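Local coordinates for protein alpha-rhamnosidase (Dictyoglomus thermophilum, PDB 6I60) that probably hydrolyses terminal non-reducing alpha-L-rhamnose residues of alpha-L-rhamnosides, acting as a glycoside hydrolase, at residues K861-T866 with E870-W875; I518-M523 with W829-I834; I928-G933 with Y937-E942. One frame throughout, in Å; residues are numbered along the deposited sequence.

Contact 1 (K861-T866 with E870-W875); sequences KARLNT and EVEINW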
loop_
_atom_site.group_PDB
_atom_site.type_symbol
_atom_site.label_atom_id
_atom_site.label_comp_id
_atom_site.label_asym_id
_atom_site.label_seq_id
_atom_site.Cartn_x
_atom_site.Cartn_y
_atom_site.Cartn_z
ATOM N N LYS A 861 -15.057 -1.053 -18.408
ATOM C CA LYS A 861 -15.219 -2.218 -17.552
ATOM C C LYS A 861 -14.303 -2.101 -16.344
ATOM O O LYS A 861 -13.148 -1.686 -16.470
ATOM C CB LYS A 861 -14.912 -3.524 -18.296
ATOM C CG LYS A 861 -14.603 -4.687 -17.359
ATOM C CD LYS A 861 -13.837 -5.793 -18.048
ATOM C CE LYS A 861 -14.005 -7.114 -17.312
ATOM N NZ LYS A 861 -13.572 -8.282 -18.134
ATOM N N ALA A 862 -14.829 -2.470 -15.179
ATOM C CA ALA A 862 -14.031 -2.647 -13.973
ATOM C C ALA A 862 -14.339 -4.020 -13.402
ATOM O O ALA A 862 -15.505 -4.344 -13.158
ATOM C CB ALA A 862 -14.323 -1.555 -12.942
ATOM N N ARG A 863 -13.302 -4.830 -13.205
ATOM C CA ARG A 863 -13.433 -6.139 -12.578
ATOM C C ARG A 863 -12.583 -6.145 -11.316
ATOM O O ARG A 863 -11.364 -5.957 -11.387
ATOM C CB ARG A 863 -13.001 -7.257 -13.530
ATOM C CG ARG A 863 -12.977 -8.636 -12.890
ATOM C CD ARG A 863 -12.445 -9.694 -13.844
ATOM N NE ARG A 863 -10.986 -9.786 -13.813
ATOM C CZ ARG A 863 -10.292 -10.409 -12.864
ATOM N NH1 ARG A 863 -10.919 -10.998 -11.854
ATOM N NH2 ARG A 863 -8.967 -10.441 -12.922
ATOM N N LEU A 864 -13.224 -6.354 -10.168
ATOM C CA LEU A 864 -12.553 -6.326 -8.879
ATOM C C LEU A 864 -12.641 -7.688 -8.205
ATOM O O LEU A 864 -13.632 -8.409 -8.348
ATOM C CB LEU A 864 -13.162 -5.263 -7.952
ATOM C CG LEU A 864 -13.563 -3.923 -8.571
ATOM C CD1 LEU A 864 -14.637 -3.242 -7.735
ATOM C CD2 LEU A 864 -12.349 -3.026 -8.714
ATOM N N ASN A 865 -11.591 -8.032 -7.466
ATOM C CA ASN A 865 -11.570 -9.218 -6.612
ATOM C C ASN A 865 -11.622 -8.724 -5.170
ATOM O O ASN A 865 -10.593 -8.379 -4.584
ATOM C CB ASN A 865 -10.331 -10.069 -6.875
ATOM C CG ASN A 865 -10.248 -11.278 -5.960
ATOM O OD1 ASN A 865 -11.089 -12.177 -6.020
ATOM N ND2 ASN A 865 -9.231 -11.304 -5.106
ATOM N N THR A 866 -12.824 -8.686 -4.605
ATOM C CA THR A 866 -13.041 -8.110 -3.287
ATOM C C THR A 866 -12.956 -9.195 -2.214
ATOM O O THR A 866 -12.539 -10.328 -2.469
ATOM C CB THR A 866 -14.387 -7.394 -3.244
ATOM O OG1 THR A 866 -15.440 -8.367 -3.222
ATOM C CG2 THR A 866 -14.552 -6.495 -4.463
ATOM N N GLU A 870 -15.511 -12.072 -6.837
ATOM C CA GLU A 870 -15.330 -11.281 -8.046
ATOM C C GLU A 870 -16.512 -10.339 -8.249
ATOM O O GLU A 870 -17.671 -10.762 -8.185
ATOM C CB GLU A 870 -15.169 -12.192 -9.263
ATOM C CG GLU A 870 -13.727 -12.463 -9.649
ATOM C CD GLU A 870 -13.567 -12.717 -11.133
ATOM O OE1 GLU A 870 -12.554 -13.332 -11.528
ATOM O OE2 GLU A 870 -14.457 -12.301 -11.905
ATOM N N VAL A 871 -16.210 -9.065 -8.494
ATOM C CA VAL A 871 -17.203 -8.046 -8.814
ATOM C C VAL A 871 -16.842 -7.457 -10.170
ATOM O O VAL A 871 -15.697 -7.040 -10.385
ATOM C CB VAL A 871 -17.261 -6.947 -7.736
ATOM C CG1 VAL A 871 -18.294 -5.892 -8.108
ATOM C CG2 VAL A 871 -17.572 -7.549 -6.373
ATOM N N GLU A 872 -17.811 -7.420 -11.083
ATOM C CA GLU A 872 -17.550 -7.000 -12.452
ATOM C C GLU A 872 -18.675 -6.107 -12.956
ATOM O O GLU A 872 -19.843 -6.296 -12.608
ATOM C CB GLU A 872 -17.388 -8.209 -13.384
ATOM C CG GLU A 872 -16.744 -7.887 -14.722
ATOM C CD GLU A 872 -16.419 -9.130 -15.523
ATOM O OE1 GLU A 872 -15.352 -9.734 -15.280
ATOM O OE2 GLU A 872 -17.232 -9.505 -16.397
ATOM N N ILE A 873 -18.306 -5.131 -13.783
ATOM C CA ILE A 873 -19.263 -4.269 -14.471
ATOM C C ILE A 873 -18.767 -4.045 -15.894
ATOM O O ILE A 873 -17.576 -3.803 -16.115
ATOM C CB ILE A 873 -19.466 -2.925 -13.742
ATOM C CG1 ILE A 873 -20.502 -2.070 -14.476
ATOM C CG2 ILE A 873 -18.148 -2.173 -13.591
ATOM C CD1 ILE A 873 -21.416 -1.291 -13.556
ATOM N N ASN A 874 -19.675 -4.156 -16.861
ATOM C CA ASN A 874 -19.378 -3.905 -18.264
ATOM C C ASN A 874 -20.550 -3.159 -18.874
ATOM O O ASN A 874 -21.706 -3.483 -18.589
ATOM C CB ASN A 874 -19.144 -5.204 -19.050
ATOM C CG ASN A 874 -18.161 -6.137 -18.374
ATOM O OD1 ASN A 874 -16.985 -6.172 -18.724
ATOM N ND2 ASN A 874 -18.646 -6.915 -17.412
ATOM N N TRP A 875 -20.259 -2.166 -19.711
ATOM C CA TRP A 875 -21.321 -1.459 -20.410
ATOM C C TRP A 875 -20.828 -0.996 -21.772
ATOM O O TRP A 875 -19.660 -0.625 -21.929
ATOM C CB TRP A 875 -21.847 -0.267 -19.595
ATOM C CG TRP A 875 -20.844 0.812 -19.307
ATOM C CD1 TRP A 875 -20.110 0.964 -18.168
ATOM C CD2 TRP A 875 -20.486 1.907 -20.162
ATOM N NE1 TRP A 875 -19.311 2.076 -18.263
ATOM C CE2 TRP A 875 -19.523 2.673 -19.477
ATOM C CE3 TRP A 875 -20.884 2.309 -21.442
ATOM C CZ2 TRP A 875 -18.949 3.819 -20.028
ATOM C CZ3 TRP A 875 -20.313 3.444 -21.988
ATOM C CH2 TRP A 875 -19.357 4.188 -21.282
#
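Leu864 and Val871 form a hydrogen-bonded pair of an antiparallel hairpin, Leu864 N lying 2.6 Å from Val871 O. The return bond, from Val871 N to Leu864 O, measures 2.7 Å. The short strand segments run at 171° to each other. Ala862 and Ile873 make the next such pair, with more bent bonds. The side chains of these four residues share one face of the sheet, and this is the tightly packed part. Ala862 CB sits 3.9 Å from Ile873 CG2, and the small alanine suits a place where Tyr831 and Ala835 of helix 826-835 pack against it. Val871 CG2 meets Thr866 CG2 at 3.7 Å, while Thr866 OG1 turns to the hairpin bend, bonding Lys868 N and Gly869 O.

The other face is polar and looser, partly exposed to solvent, with Glu870 the most exposed; such a place suits long charged chains. Arg863 starts out extended and bends at chi3 (86°), carrying NH1 diagonally to Glu870 OE1 for a 2.9 Å salt bridge. The guanidinium and carboxylate planes are 45° apart. Its NE pairs with Glu467. Glu872 OE1 has a long salt bridge, 3.7 Å, to Lys861 NZ, whose aliphatic stem runs alongside Asn874. Asn874 ND2 donates to Glu872 OE2 at 3.1 Å and also to Arg885 O, which should limit rotation of the amide.

Strand 466-470 borders strand 859-866, and strand 882-888 borders strand 869-877. The apolar face is covered by helix 826-835, by Val837 of strand 837-841, and by Ile847 and Phe849 of strand 846-849.

Contact 2 (I518-M523 with W829-I834); sequences IFNFDM and WFYRVI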
loop_
_atom_site.group_PDB
_atom_site.type_symbol
_atom_site.label_atom_id
_atom_site.label_comp_id
_atom_site.label_asym_id
_atom_site.label_seq_id
_atom_site.Cartn_x
_atom_site.Cartn_y
_atom_site.Cartn_z
ATOM N N ILE A 518 -6.657 0.714 -2.849
ATOM C CA ILE A 518 -7.567 -0.366 -2.482
ATOM C C ILE A 518 -8.268 -0.912 -3.719
ATOM O O ILE A 518 -8.419 -2.129 -3.879
ATOM C CB ILE A 518 -8.568 0.126 -1.420
ATOM C CG1 ILE A 518 -7.884 0.225 -0.056
ATOM C CG2 ILE A 518 -9.772 -0.795 -1.341
ATOM C CD1 ILE A 518 -8.729 0.905 0.998
ATOM N N PHE A 519 -8.688 -0.023 -4.624
ATOM C CA PHE A 519 -9.352 -0.467 -5.847
ATOM C C PHE A 519 -8.413 -1.255 -6.749
ATOM O O PHE A 519 -8.853 -2.180 -7.441
ATOM C CB PHE A 519 -9.918 0.732 -6.607
ATOM C CG PHE A 519 -11.385 0.953 -6.382
ATOM C CD1 PHE A 519 -11.825 1.935 -5.510
ATOM C CD2 PHE A 519 -12.324 0.173 -7.037
ATOM C CE1 PHE A 519 -13.174 2.137 -5.297
ATOM C CE2 PHE A 519 -13.675 0.370 -6.829
ATOM C CZ PHE A 519 -14.101 1.354 -5.957
ATOM N N ASN A 520 -7.126 -0.915 -6.751
ATOM C CA ASN A 520 -6.175 -1.541 -7.660
ATOM C C ASN A 520 -5.439 -2.723 -7.047
ATOM O O ASN A 520 -5.108 -3.673 -7.768
ATOM C CB ASN A 520 -5.152 -0.509 -8.142
ATOM C CG ASN A 520 -5.676 0.342 -9.277
ATOM O OD1 ASN A 520 -6.261 -0.169 -10.232
ATOM N ND2 ASN A 520 -5.470 1.650 -9.178
ATOM N N PHE A 521 -5.173 -2.695 -5.742
ATOM C CA PHE A 521 -4.335 -3.703 -5.110
ATOM C C PHE A 521 -4.957 -4.155 -3.797
ATOM O O PHE A 521 -5.771 -3.450 -3.195
ATOM C CB PHE A 521 -2.913 -3.175 -4.867
ATOM C CG PHE A 521 -2.371 -2.350 -6.004
ATOM C CD1 PHE A 521 -1.977 -2.950 -7.188
ATOM C CD2 PHE A 521 -2.262 -0.975 -5.888
ATOM C CE1 PHE A 521 -1.482 -2.195 -8.234
ATOM C CE2 PHE A 521 -1.767 -0.216 -6.932
ATOM C CZ PHE A 521 -1.377 -0.828 -8.105
ATOM N N ASP A 522 -4.568 -5.355 -3.369
ATOM C CA ASP A 522 -4.949 -5.883 -2.063
ATOM C C ASP A 522 -4.121 -5.172 -0.999
ATOM O O ASP A 522 -2.911 -5.401 -0.891
ATOM C CB ASP A 522 -4.734 -7.393 -2.019
ATOM C CG ASP A 522 -5.253 -8.024 -0.740
ATOM O OD1 ASP A 522 -5.485 -9.252 -0.730
ATOM O OD2 ASP A 522 -5.427 -7.293 0.258
ATOM N N MET A 523 -4.766 -4.312 -0.210
ATOM C CA MET A 523 -4.054 -3.426 0.702
ATOM C C MET A 523 -4.403 -3.616 2.171
ATOM O O MET A 523 -3.857 -2.891 3.011
ATOM C CB MET A 523 -4.311 -1.960 0.324
ATOM C CG MET A 523 -4.098 -1.644 -1.143
ATOM S SD MET A 523 -2.382 -1.259 -1.520
ATOM C CE MET A 523 -1.944 -0.250 -0.107
ATOM N N TRP A 829 -12.014 7.576 -9.207
ATOM C CA TRP A 829 -13.153 8.077 -9.967
ATOM C C TRP A 829 -13.407 7.239 -11.212
ATOM O O TRP A 829 -14.562 7.088 -11.631
ATOM C CB TRP A 829 -12.923 9.542 -10.341
ATOM C CG TRP A 829 -14.107 10.202 -10.974
ATOM C CD1 TRP A 829 -15.285 10.525 -10.370
ATOM C CD2 TRP A 829 -14.224 10.625 -12.337
ATOM N NE1 TRP A 829 -16.132 11.120 -11.273
ATOM C CE2 TRP A 829 -15.504 11.194 -12.488
ATOM C CE3 TRP A 829 -13.372 10.575 -13.445
ATOM C CZ2 TRP A 829 -15.953 11.710 -13.702
ATOM C CZ3 TRP A 829 -13.820 11.091 -14.650
ATOM C CH2 TRP A 829 -15.098 11.650 -14.768
ATOM N N PHE A 830 -12.352 6.682 -11.813
ATOM C CA PHE A 830 -12.531 5.843 -12.994
ATOM C C PHE A 830 -13.302 4.572 -12.657
ATOM O O PHE A 830 -14.111 4.098 -13.463
ATOM C CB PHE A 830 -11.173 5.491 -13.602
ATOM C CG PHE A 830 -10.385 6.682 -14.065
ATOM C CD1 PHE A 830 -11.026 7.838 -14.479
ATOM C CD2 PHE A 830 -9.000 6.641 -14.091
ATOM C CE1 PHE A 830 -10.300 8.933 -14.910
ATOM C CE2 PHE A 830 -8.269 7.732 -14.519
ATOM C CZ PHE A 830 -8.919 8.880 -14.930
ATOM N N TYR A 831 -13.065 4.008 -11.472
ATOM C CA TYR A 831 -13.740 2.777 -11.076
ATOM C C TYR A 831 -15.192 3.033 -10.687
ATOM O O TYR A 831 -16.099 2.331 -11.147
ATOM C CB TYR A 831 -12.994 2.122 -9.912
ATOM C CG TYR A 831 -11.759 1.342 -10.303
ATOM C CD1 TYR A 831 -10.521 1.961 -10.385
ATOM C CD2 TYR A 831 -11.830 -0.019 -10.569
ATOM C CE1 TYR A 831 -9.387 1.250 -10.733
ATOM C CE2 TYR A 831 -10.701 -0.739 -10.918
ATOM C CZ TYR A 831 -9.484 -0.099 -10.998
ATOM O OH TYR A 831 -8.359 -0.808 -11.343
ATOM N N ARG A 832 -15.428 4.042 -9.843
ATOM C CA ARG A 832 -16.737 4.223 -9.227
ATOM C C ARG A 832 -17.727 4.949 -10.133
ATOM O O ARG A 832 -18.939 4.752 -9.992
ATOM C CB ARG A 832 -16.595 4.988 -7.909
ATOM C CG ARG A 832 -15.587 4.392 -6.936
ATOM C CD ARG A 832 -15.487 5.212 -5.652
ATOM N NE ARG A 832 -15.928 6.592 -5.837
ATOM C CZ ARG A 832 -16.978 7.132 -5.225
ATOM N NH1 ARG A 832 -17.704 6.410 -4.380
ATOM N NH2 ARG A 832 -17.306 8.396 -5.459
ATOM N N VAL A 833 -17.252 5.789 -11.051
ATOM C CA VAL A 833 -18.122 6.628 -11.874
ATOM C C VAL A 833 -18.075 6.212 -13.344
ATOM O O VAL A 833 -19.098 5.841 -13.923
ATOM C CB VAL A 833 -17.777 8.125 -11.700
ATOM C CG1 VAL A 833 -18.501 8.965 -12.741
ATOM C CG2 VAL A 833 -18.140 8.580 -10.299
ATOM N N ILE A 834 -16.895 6.272 -13.965
ATOM C CA ILE A 834 -16.781 5.947 -15.387
ATOM C C ILE A 834 -17.187 4.499 -15.630
ATOM O O ILE A 834 -18.088 4.209 -16.425
ATOM C CB ILE A 834 -15.357 6.229 -15.895
ATOM C CG1 ILE A 834 -15.112 7.737 -15.965
ATOM C CG2 ILE A 834 -15.133 5.583 -17.257
ATOM C CD1 ILE A 834 -13.834 8.115 -16.672
#
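Tyr831 and Phe519 bury the most surface here, their side chains passing each other in opposite directions. The ring planes are 30° apart, but the centroids stand 5.0 Å from each other and the rings barely overlap; each ring instead takes the other residue's methylene over one face. Phe519 CB lies 4.1 Å from the Tyr831 centroid and Tyr831 CB 3.9 Å from that of Phe519, a reciprocal CH-pi arrangement. With CG beside its backbone N (chi1 -79°), Tyr831 reaches along the end of helix 514-520 as far as Asn520, where its OH donates to Asn520 OD1. The amide stands steeply to the ring, at 73°, and Asn520 ND2 bonds Asp827, which is consistent with OD1, not ND2, facing the tyrosine. An apolar ring with a polar end suits this buried place. A leucine in place of Tyr831 would probably leave Asn520 OD1 without its hydroxyl donor and take away the ring face on which Phe519 CB rests. Arg832 CG touches Phe519 CZ at 3.5 Å, while its guanidinium is held by Asp769. This helix packing belongs to the (alpha/alpha)6 barrel of the family, on the side covered by strand 859-866, whose Leu864 touches both rings.

Contact 3 (I928-G933 with Y937-E942); sequences IVIRVG and YNFYME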
loop_
_atom_site.group_PDB
_atom_site.type_symbol
_atom_site.label_atom_id
_atom_site.label_comp_id
_atom_site.label_asym_id
_atom_site.label_seq_id
_atom_site.Cartn_x
_atom_site.Cartn_y
_atom_site.Cartn_z
ATOM N N ILE A 928 -33.035 3.792 -13.931
ATOM C CA ILE A 928 -33.942 2.664 -13.740
ATOM C C ILE A 928 -33.270 1.715 -12.759
ATOM O O ILE A 928 -32.159 1.231 -13.015
ATOM C CB ILE A 928 -34.275 1.955 -15.063
ATOM C CG1 ILE A 928 -35.356 2.729 -15.823
ATOM C CG2 ILE A 928 -34.728 0.524 -14.810
ATOM C CD1 ILE A 928 -36.766 2.478 -15.318
ATOM N N VAL A 929 -33.933 1.457 -11.638
ATOM C CA VAL A 929 -33.338 0.710 -10.535
ATOM C C VAL A 929 -33.715 -0.759 -10.653
ATOM O O VAL A 929 -34.898 -1.104 -10.763
ATOM C CB VAL A 929 -33.783 1.286 -9.181
ATOM C CG1 VAL A 929 -33.132 0.518 -8.043
ATOM C CG2 VAL A 929 -33.443 2.765 -9.101
ATOM N N ILE A 930 -32.706 -1.626 -10.627
ATOM C CA ILE A 930 -32.887 -3.072 -10.641
ATOM C C ILE A 930 -32.106 -3.652 -9.471
ATOM O O ILE A 930 -30.933 -3.319 -9.276
ATOM C CB ILE A 930 -32.419 -3.700 -11.968
ATOM C CG1 ILE A 930 -33.141 -3.054 -13.154
ATOM C CG2 ILE A 930 -32.650 -5.202 -11.962
ATOM C CD1 ILE A 930 -32.427 -3.237 -14.476
ATOM N N ARG A 931 -32.759 -4.509 -8.690
ATOM C CA ARG A 931 -32.149 -5.147 -7.530
ATOM C C ARG A 931 -31.990 -6.632 -7.819
ATOM O O ARG A 931 -32.974 -7.319 -8.112
ATOM C CB ARG A 931 -32.996 -4.926 -6.276
ATOM C CG ARG A 931 -32.860 -3.536 -5.686
ATOM C CD ARG A 931 -34.009 -3.214 -4.747
ATOM N NE ARG A 931 -34.413 -1.814 -4.841
ATOM C CZ ARG A 931 -33.734 -0.801 -4.311
ATOM N NH1 ARG A 931 -32.608 -1.026 -3.645
ATOM N NH2 ARG A 931 -34.180 0.441 -4.447
ATOM N N VAL A 932 -30.752 -7.122 -7.741
ATOM C CA VAL A 932 -30.433 -8.514 -8.023
ATOM C C VAL A 932 -29.595 -9.072 -6.879
ATOM O O VAL A 932 -29.106 -8.339 -6.018
ATOM C CB VAL A 932 -29.695 -8.690 -9.370
ATOM C CG1 VAL A 932 -30.501 -8.084 -10.511
ATOM C CG2 VAL A 932 -28.300 -8.075 -9.303
ATOM N N GLY A 933 -29.439 -10.394 -6.882
ATOM C CA GLY A 933 -28.573 -11.061 -5.931
ATOM C C GLY A 933 -27.298 -11.556 -6.581
ATOM O O GLY A 933 -26.793 -10.930 -7.516
ATOM N N TYR A 937 -25.579 -11.126 -14.803
ATOM C CA TYR A 937 -26.783 -10.648 -15.464
ATOM C C TYR A 937 -26.407 -9.746 -16.631
ATOM O O TYR A 937 -25.390 -9.047 -16.595
ATOM C CB TYR A 937 -27.696 -9.884 -14.496
ATOM C CG TYR A 937 -28.060 -10.652 -13.246
ATOM C CD1 TYR A 937 -27.272 -10.573 -12.105
ATOM C CD2 TYR A 937 -29.194 -11.451 -13.203
ATOM C CE1 TYR A 937 -27.599 -11.271 -10.962
ATOM C CE2 TYR A 937 -29.530 -12.152 -12.063
ATOM C CZ TYR A 937 -28.730 -12.057 -10.945
ATOM O OH TYR A 937 -29.059 -12.752 -9.804
ATOM N N ASN A 938 -27.248 -9.768 -17.665
ATOM C CA ASN A 938 -27.085 -8.933 -18.849
ATOM C C ASN A 938 -28.346 -8.101 -19.031
ATOM O O ASN A 938 -29.444 -8.652 -19.161
ATOM C CB ASN A 938 -26.820 -9.784 -20.093
ATOM C CG ASN A 938 -25.516 -10.553 -20.007
ATOM O OD1 ASN A 938 -25.408 -11.528 -19.266
ATOM N ND2 ASN A 938 -24.519 -10.116 -20.766
ATOM N N PHE A 939 -28.188 -6.780 -19.039
ATOM C CA PHE A 939 -29.299 -5.853 -19.194
ATOM C C PHE A 939 -29.166 -5.098 -20.510
ATOM O O PHE A 939 -28.058 -4.742 -20.925
ATOM C CB PHE A 939 -29.357 -4.873 -18.018
ATOM C CG PHE A 939 -29.497 -5.545 -16.682
ATOM C CD1 PHE A 939 -28.393 -5.730 -15.865
ATOM C CD2 PHE A 939 -30.731 -6.002 -16.246
ATOM C CE1 PHE A 939 -28.516 -6.353 -14.635
ATOM C CE2 PHE A 939 -30.860 -6.625 -15.017
ATOM C CZ PHE A 939 -29.752 -6.801 -14.210
ATOM N N TYR A 940 -30.302 -4.854 -21.162
ATOM C CA TYR A 940 -30.331 -4.271 -22.500
ATOM C C TYR A 940 -31.366 -3.155 -22.541
ATOM O O TYR A 940 -32.569 -3.429 -22.575
ATOM C CB TYR A 940 -30.665 -5.329 -23.549
ATOM C CG TYR A 940 -29.638 -6.423 -23.691
ATOM C CD1 TYR A 940 -29.807 -7.645 -23.052
ATOM C CD2 TYR A 940 -28.511 -6.244 -24.480
ATOM C CE1 TYR A 940 -28.873 -8.654 -23.186
ATOM C CE2 TYR A 940 -27.576 -7.246 -24.621
ATOM C CZ TYR A 940 -27.761 -8.448 -23.973
ATOM O OH TYR A 940 -26.828 -9.449 -24.112
ATOM N N MET A 941 -30.909 -1.916 -22.625
ATOM C CA MET A 941 -31.785 -0.767 -22.752
ATOM C C MET A 941 -31.787 -0.391 -24.207
ATOM O O MET A 941 -30.821 0.140 -24.683
ATOM C CB MET A 941 -31.240 0.388 -21.968
ATOM C CG MET A 941 -32.269 1.020 -21.092
ATOM S SD MET A 941 -32.212 2.775 -21.249
ATOM C CE MET A 941 -32.634 3.244 -19.601
ATOM N N GLU A 942 -32.877 -0.655 -24.906
ATOM C CA GLU A 942 -32.943 -0.398 -26.337
ATOM C C GLU A 942 -33.835 0.774 -26.755
ATOM O O GLU A 942 -34.652 1.231 -25.983
ATOM C CB GLU A 942 -33.351 -1.688 -27.063
ATOM C CG GLU A 942 -32.263 -2.761 -27.108
ATOM C CD GLU A 942 -32.782 -4.191 -27.032
ATOM O OE1 GLU A 942 -33.999 -4.391 -27.022
ATOM O OE2 GLU A 942 -31.973 -5.133 -26.991
#
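Tyr937 offers one ring face to Val932, whose CB lies 4.0 Å from the ring centroid. This CH-pi contact is displaced toward the rim, 25° off the ring normal. At the edge of the same ring, near its plane, Gly933 O comes 3.6 Å from Tyr937 CE1. The Phe939 ring is met at its edge by Val932 CG1, 4.0 Å from Phe939 CZ. Ile930 CD1 meets it obliquely, 3.7 Å from Phe939 CD2. Val932 thus uses both sides of its fork: with CG1 beside the backbone N (chi1 -56°), that methyl goes to the phenylalanine. The other, CG2, lies 3.7 Å from Tyr937 CE1. Short branched chains on one strand suit the flat rings on the other, their methyls reaching ring faces and edges.

The short strand segments 928-932 and 937-941 run at 166°, their axes no closer than 10.8 Å, and their backbones share no hydrogen bonds. They form a beta arch rather than a hairpin, a short connection leading the chain from one sheet of the C-terminal beta sandwich into the other. Gly933, where the connection begins, presents only backbone to the tyrosine. Strand 927-932 bonds to strand 893-899, and strand 935-941 to strand 882-888. Around the aromatic rings, Val896 touches both Ile930 and Phe939, and Ile886 both Val932 and Phe939. Arg931 points away from this apolar layer, its guanidinium paired with Glu922 and Glu895.

In the fold
From the N terminus, contact 2 comes first and closes the longest loop, bringing helix 514-520 to helix 826-835 across some 300 residues, about half of them helical. Contact 1 follows as a local hairpin, and contact 3 as a short arch near the C terminus. The three lie in series, so none nests in or crosses another. Contacts 1 and 2 touch, their centres about 10 Å apart: Leu864 packs on Phe519 and Tyr831, and Trp875 NE1 probably bonds Ile834 O, joining the helical barrel to the C-terminal sandwich. Contact 1 and strand 935-941 of contact 3 lie in the same antiparallel sheet without touching; strand 927-932 belongs to the facing sheet.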